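Side-chain contacts in aerolysin-like protein (Bombina maxima, PDB 6LH8), which belongs to the aerolysin-like family of pore-forming proteins and probably forms, or helps to regulate, membrane pores that act on endolysosomes: residues Thr64-Glu69 against Val126-Gly131; Val99-Phe104 against Leu111-Thr116. All blocks are in the same frame, centred on the assembly; numbering follows the deposited sequence.

Contact 1 of 2, residues Thr64-Glu69 against Val126-Gly131; sequences TEIQLE and VEISVG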
loop_
_atom_site.group_PDB
_atom_site.type_symbol
_atom_site.label_atom_id
_atom_site.label_comp_id
_atom_site.label_asym_id
_atom_site.label_seq_id
_atom_site.Cartn_x
_atom_site.Cartn_y
_atom_site.Cartn_z
ATOM N N THR A 64 19.706 16.576 -3.525
ATOM C CA THR A 64 18.759 17.288 -2.669
ATOM C C THR A 64 17.899 16.302 -1.895
ATOM O O THR A 64 17.358 15.349 -2.465
ATOM C CB THR A 64 17.866 18.203 -3.512
ATOM O OG1 THR A 64 18.667 19.178 -4.182
ATOM C CG2 THR A 64 16.846 18.923 -2.640
ATOM N N GLU A 65 17.762 16.533 -0.590
ATOM C CA GLU A 65 16.941 15.666 0.243
ATOM C C GLU A 65 15.529 16.227 0.321
ATOM O O GLU A 65 15.335 17.438 0.461
ATOM C CB GLU A 65 17.544 15.516 1.641
ATOM C CG GLU A 65 18.803 14.644 1.656
ATOM C CD GLU A 65 19.184 14.162 3.047
ATOM O OE1 GLU A 65 18.585 14.639 4.032
ATOM O OE2 GLU A 65 20.086 13.302 3.156
ATOM N N ILE A 66 14.545 15.337 0.219
ATOM C CA ILE A 66 13.135 15.707 0.147
ATOM C C ILE A 66 12.407 14.853 1.172
ATOM O O ILE A 66 12.185 13.656 0.950
ATOM C CB ILE A 66 12.548 15.500 -1.254
ATOM C CG1 ILE A 66 13.315 16.329 -2.288
ATOM C CG2 ILE A 66 11.058 15.820 -1.269
ATOM C CD1 ILE A 66 13.204 15.788 -3.713
ATOM N N GLN A 67 12.042 15.463 2.297
ATOM C CA GLN A 67 11.323 14.791 3.373
ATOM C C GLN A 67 9.833 15.072 3.258
ATOM O O GLN A 67 9.424 16.236 3.206
ATOM C CB GLN A 67 11.816 15.257 4.745
ATOM C CG GLN A 67 13.142 14.691 5.154
ATOM C CD GLN A 67 13.416 14.873 6.637
ATOM O OE1 GLN A 67 14.458 14.459 7.141
ATOM N NE2 GLN A 67 12.477 15.495 7.340
ATOM N N LEU A 68 9.017 14.021 3.265
ATOM C CA LEU A 68 7.580 14.238 3.317
ATOM C C LEU A 68 6.926 13.184 4.191
ATOM O O LEU A 68 7.500 12.131 4.481
ATOM C CB LEU A 68 6.932 14.271 1.926
ATOM C CG LEU A 68 6.949 13.106 0.942
ATOM C CD1 LEU A 68 5.896 12.057 1.283
ATOM C CD2 LEU A 68 6.682 13.666 -0.455
ATOM N N GLU A 69 5.707 13.505 4.619
ATOM C CA GLU A 69 4.904 12.651 5.483
ATOM C C GLU A 69 3.679 12.170 4.720
ATOM O O GLU A 69 2.728 12.943 4.519
ATOM C CB GLU A 69 4.493 13.415 6.741
ATOM C CG GLU A 69 5.687 13.916 7.526
ATOM C CD GLU A 69 5.281 14.632 8.784
ATOM O OE1 GLU A 69 4.597 14.007 9.621
ATOM O OE2 GLU A 69 5.638 15.821 8.926
ATOM N N VAL A 126 3.932 18.051 -5.269
ATOM C CA VAL A 126 4.796 18.346 -4.128
ATOM C C VAL A 126 5.564 19.613 -4.460
ATOM O O VAL A 126 6.402 19.615 -5.371
ATOM C CB VAL A 126 5.752 17.195 -3.794
ATOM C CG1 VAL A 126 6.509 17.523 -2.526
ATOM C CG2 VAL A 126 4.976 15.876 -3.611
ATOM N N GLU A 127 5.282 20.694 -3.738
ATOM C CA GLU A 127 6.012 21.929 -3.959
ATOM C C GLU A 127 7.331 21.863 -3.194
ATOM O O GLU A 127 7.350 21.597 -1.988
ATOM C CB GLU A 127 5.153 23.140 -3.569
ATOM C CG GLU A 127 4.016 23.355 -4.572
ATOM C CD GLU A 127 3.195 24.607 -4.327
ATOM O OE1 GLU A 127 3.228 25.131 -3.196
ATOM O OE2 GLU A 127 2.510 25.058 -5.271
ATOM N N ILE A 128 8.436 22.027 -3.925
ATOM C CA ILE A 128 9.791 21.906 -3.405
ATOM C C ILE A 128 10.458 23.258 -3.562
ATOM O O ILE A 128 10.336 23.888 -4.612
ATOM C CB ILE A 128 10.591 20.835 -4.179
ATOM C CG1 ILE A 128 9.975 19.444 -3.987
ATOM C CG2 ILE A 128 12.078 20.884 -3.824
ATOM C CD1 ILE A 128 9.691 19.113 -2.572
ATOM N N SER A 129 11.179 23.701 -2.543
ATOM C CA SER A 129 12.063 24.840 -2.723
ATOM C C SER A 129 13.403 24.524 -2.076
ATOM O O SER A 129 13.450 24.003 -0.959
ATOM C CB SER A 129 11.461 26.117 -2.140
ATOM O OG SER A 129 11.544 26.115 -0.736
ATOM N N VAL A 130 14.478 24.792 -2.802
ATOM C CA VAL A 130 15.837 24.650 -2.298
ATOM C C VAL A 130 16.562 25.932 -2.689
ATOM O O VAL A 130 16.801 26.182 -3.877
ATOM C CB VAL A 130 16.550 23.395 -2.836
ATOM C CG1 VAL A 130 16.371 23.249 -4.338
ATOM C CG2 VAL A 130 18.026 23.419 -2.477
ATOM N N GLY A 131 16.869 26.766 -1.701
ATOM C CA GLY A 131 17.399 28.082 -2.037
ATOM C C GLY A 131 16.370 28.839 -2.849
ATOM O O GLY A 131 15.197 28.920 -2.477
#

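Contact 2 of 2, residues Val99-Phe104 against Leu111-Thr116; sequences VTMPEF and LIVILT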
loop_
_atom_site.group_PDB
_atom_site.type_symbol
_atom_site.label_atom_id
_atom_site.label_comp_id
_atom_site.label_asym_id
_atom_site.label_seq_id
_atom_site.Cartn_x
_atom_site.Cartn_y
_atom_site.Cartn_z
ATOM N N VAL A 99 -4.558 -13.262 8.862
ATOM C CA VAL A 99 -5.986 -13.418 8.594
ATOM C C VAL A 99 -6.459 -14.728 9.212
ATOM O O VAL A 99 -5.949 -15.805 8.870
ATOM C CB VAL A 99 -6.278 -13.396 7.086
ATOM C CG1 VAL A 99 -7.779 -13.427 6.842
ATOM C CG2 VAL A 99 -5.657 -12.163 6.448
ATOM N N THR A 100 -7.442 -14.647 10.102
ATOM C CA THR A 100 -7.984 -15.859 10.712
ATOM C C THR A 100 -8.843 -16.636 9.717
ATOM O O THR A 100 -9.670 -16.055 9.011
ATOM C CB THR A 100 -8.814 -15.505 11.950
ATOM O OG1 THR A 100 -8.023 -14.732 12.856
ATOM C CG2 THR A 100 -9.300 -16.781 12.666
ATOM N N MET A 101 -8.649 -17.955 9.667
ATOM C CA MET A 101 -9.416 -18.838 8.801
ATOM C C MET A 101 -10.589 -19.433 9.562
ATOM O O MET A 101 -10.586 -19.465 10.794
ATOM C CB MET A 101 -8.531 -19.965 8.267
ATOM C CG MET A 101 -7.343 -19.511 7.392
ATOM S SD MET A 101 -7.810 -18.930 5.743
ATOM C CE MET A 101 -7.750 -17.180 5.987
ATOM N N PRO A 102 -11.618 -19.908 8.860
ATOM C CA PRO A 102 -12.671 -20.662 9.552
ATOM C C PRO A 102 -12.082 -21.900 10.214
ATOM O O PRO A 102 -11.173 -22.542 9.685
ATOM C CB PRO A 102 -13.658 -21.021 8.433
ATOM C CG PRO A 102 -12.906 -20.814 7.146
ATOM C CD PRO A 102 -11.916 -19.719 7.431
ATOM N N GLU A 103 -12.592 -22.215 11.406
ATOM C CA GLU A 103 -12.022 -23.319 12.172
ATOM C C GLU A 103 -12.427 -24.668 11.591
ATOM O O GLU A 103 -11.594 -25.574 11.473
ATOM C CB GLU A 103 -12.453 -23.205 13.634
ATOM C CG GLU A 103 -11.540 -23.909 14.613
ATOM C CD GLU A 103 -12.161 -24.024 15.994
ATOM O OE1 GLU A 103 -11.772 -24.941 16.747
ATOM O OE2 GLU A 103 -13.037 -23.195 16.325
ATOM N N PHE A 104 -13.690 -24.810 11.198
ATOM C CA PHE A 104 -14.239 -26.087 10.772
ATOM C C PHE A 104 -15.049 -25.921 9.495
ATOM O O PHE A 104 -15.482 -24.820 9.141
ATOM C CB PHE A 104 -15.150 -26.696 11.848
ATOM C CG PHE A 104 -14.421 -27.169 13.071
ATOM C CD1 PHE A 104 -13.756 -28.382 13.070
ATOM C CD2 PHE A 104 -14.419 -26.409 14.226
ATOM C CE1 PHE A 104 -13.088 -28.825 14.195
ATOM C CE2 PHE A 104 -13.756 -26.849 15.360
ATOM C CZ PHE A 104 -13.088 -28.057 15.343
ATOM N N LEU A 111 -17.155 -25.381 1.617
ATOM C CA LEU A 111 -16.714 -24.108 2.169
ATOM C C LEU A 111 -15.722 -23.455 1.218
ATOM O O LEU A 111 -14.771 -24.101 0.767
ATOM C CB LEU A 111 -16.079 -24.310 3.548
ATOM C CG LEU A 111 -15.529 -23.095 4.284
ATOM C CD1 LEU A 111 -15.856 -23.181 5.764
ATOM C CD2 LEU A 111 -14.027 -22.993 4.075
ATOM N N ILE A 112 -15.946 -22.177 0.921
ATOM C CA ILE A 112 -15.051 -21.382 0.088
ATOM C C ILE A 112 -14.620 -20.167 0.892
ATOM O O ILE A 112 -15.467 -19.428 1.405
ATOM C CB ILE A 112 -15.728 -20.944 -1.225
ATOM C CG1 ILE A 112 -16.426 -22.129 -1.900
ATOM C CG2 ILE A 112 -14.723 -20.306 -2.159
ATOM C CD1 ILE A 112 -17.930 -22.142 -1.700
ATOM N N VAL A 113 -13.311 -19.966 1.008
ATOM C CA VAL A 113 -12.751 -18.724 1.532
ATOM C C VAL A 113 -12.230 -17.918 0.350
ATOM O O VAL A 113 -11.351 -18.385 -0.379
ATOM C CB VAL A 113 -11.618 -18.976 2.541
ATOM C CG1 VAL A 113 -11.328 -17.703 3.311
ATOM C CG2 VAL A 113 -11.965 -20.109 3.489
ATOM N N ILE A 114 -12.756 -16.707 0.179
ATOM C CA ILE A 114 -12.314 -15.771 -0.850
ATOM C C ILE A 114 -11.557 -14.660 -0.142
ATOM O O ILE A 114 -12.110 -13.993 0.742
ATOM C CB ILE A 114 -13.490 -15.190 -1.652
ATOM C CG1 ILE A 114 -14.348 -16.310 -2.241
ATOM C CG2 ILE A 114 -12.957 -14.225 -2.742
ATOM C CD1 ILE A 114 -13.689 -17.064 -3.357
ATOM N N LEU A 115 -10.291 -14.476 -0.507
ATOM C CA LEU A 115 -9.422 -13.498 0.131
ATOM C C LEU A 115 -9.245 -12.303 -0.798
ATOM O O LEU A 115 -8.770 -12.467 -1.925
ATOM C CB LEU A 115 -8.071 -14.136 0.463
ATOM C CG LEU A 115 -8.285 -15.295 1.439
ATOM C CD1 LEU A 115 -7.410 -16.485 1.104
ATOM C CD2 LEU A 115 -8.025 -14.827 2.850
ATOM N N THR A 116 -9.632 -11.109 -0.338
ATOM C CA THR A 116 -9.529 -9.907 -1.165
ATOM C C THR A 116 -8.867 -8.770 -0.403
ATOM O O THR A 116 -8.861 -8.742 0.827
ATOM C CB THR A 116 -10.899 -9.402 -1.643
ATOM O OG1 THR A 116 -11.736 -9.141 -0.505
ATOM C CG2 THR A 116 -11.561 -10.398 -2.564
#

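Contact 1 of 2, residues Thr64-Glu69 against Val126-Gly131
A chi1 of -59° in Ile66 sets CG2 anti to the backbone N, and this short branch is the one that reaches across to Ile128. Ile128 answers with its long branch: CG1 stands beside its own backbone N, and a chi2 of -49° sets where CD1 lies. The two residues thus meet through different branches, methyl to methyl at 3.8 Å (Ile66 CG2 to Ile128 CD1), the side chains crossing at about a right angle. This pair has the most area buried, 41 Å² on Ile66 and 44 Å² on Ile128. To one side, Leu68 CD2 lies 4.2 Å from Val126 CG2; at the other end Thr64 CG2 is 4.5 Å from Val130 CB, the longest of the three approaches, while Thr64 OG1 turns to a hydrogen bond with the carbonyl of Pro61. No hydrogen bond joins the segments. The CA atoms of Ile66 and Ile128 are 7.9 Å apart, too far for neighbours within one sheet, and the segments run 142° apart, roughly antiparallel but skewed. Val5 of strand 4-28 touches Ile66, Val126 and Ile128, and Tyr139 of strand 133-154 touches Leu68 and Val126, both adding to the apolar layer. Every second residue of each segment (Thr64, Ile66, Leu68; Val126, Ile128, Val130) points at the other, a pattern characteristic of face-to-face packing of beta sheets, here the two-stranded sheet 65-68/81-84 laid over one end of the long five-stranded sheet.

Contact 2 of 2, residues Val99-Phe104 against Leu111-Thr116
Pro102, Leu111 and Leu115 lose the most surface here, 48, 42 and 41 Å² respectively. The proline ring points its CG at two strand residues at once: Val113 CG2 is 3.8 Å away, and Leu111 CD2 lies 3.9 Å from the same Pro102 CG. Leu111 meets the ring obliquely. With chi1 at 179° its CG stands opposite the backbone N, and both methyls of the fork lie on the ring, while Leu111 CD1 also comes 3.8 Å from the backbone carbonyl O of Phe104. Leu115 serves the other end through one methyl: its CD2 lies 3.9 Å from Met101 CE and 4.2 Å from Val99 CG1. The Met101 chain, bent at both chi2 and chi3, brings CE to Leu115 CD2, the two side chains crossing at about a right angle. No hydrogen bond links the segments, whose directions are 178° apart. Phe37 touches Met101, Leu111 and Val113, and Val151 of strand 133-154 touches Pro102 and Leu111. The end of strand 90-100 and the loop after it thus face strand 110-130, although 133-154 and 41-53 lie between these strands in the sheet order, which is consistent with a curled antiparallel sheet closing over an apolar interior.

How the contacts relate
From the N terminus the chain lays down strands 4-28 and 41-53 before reaching 64-69, the first half of contact 1. It then forms strand 81-84 and runs along 90-100 into 99-104, the first half of contact 2. After six intervening residues 111-116 closes this short loop; only at 126-131, after 56 intervening residues, does contact 1 close, so the loop of contact 2 lies wholly within that of contact 1. Strand 110-130 supplies the second half of both. Their centres are 45 Å apart on opposite sides of the chain's centre: one ties the small sheet to the large one, the other joins the end of strand 90-100 and its following loop to strand 110-130.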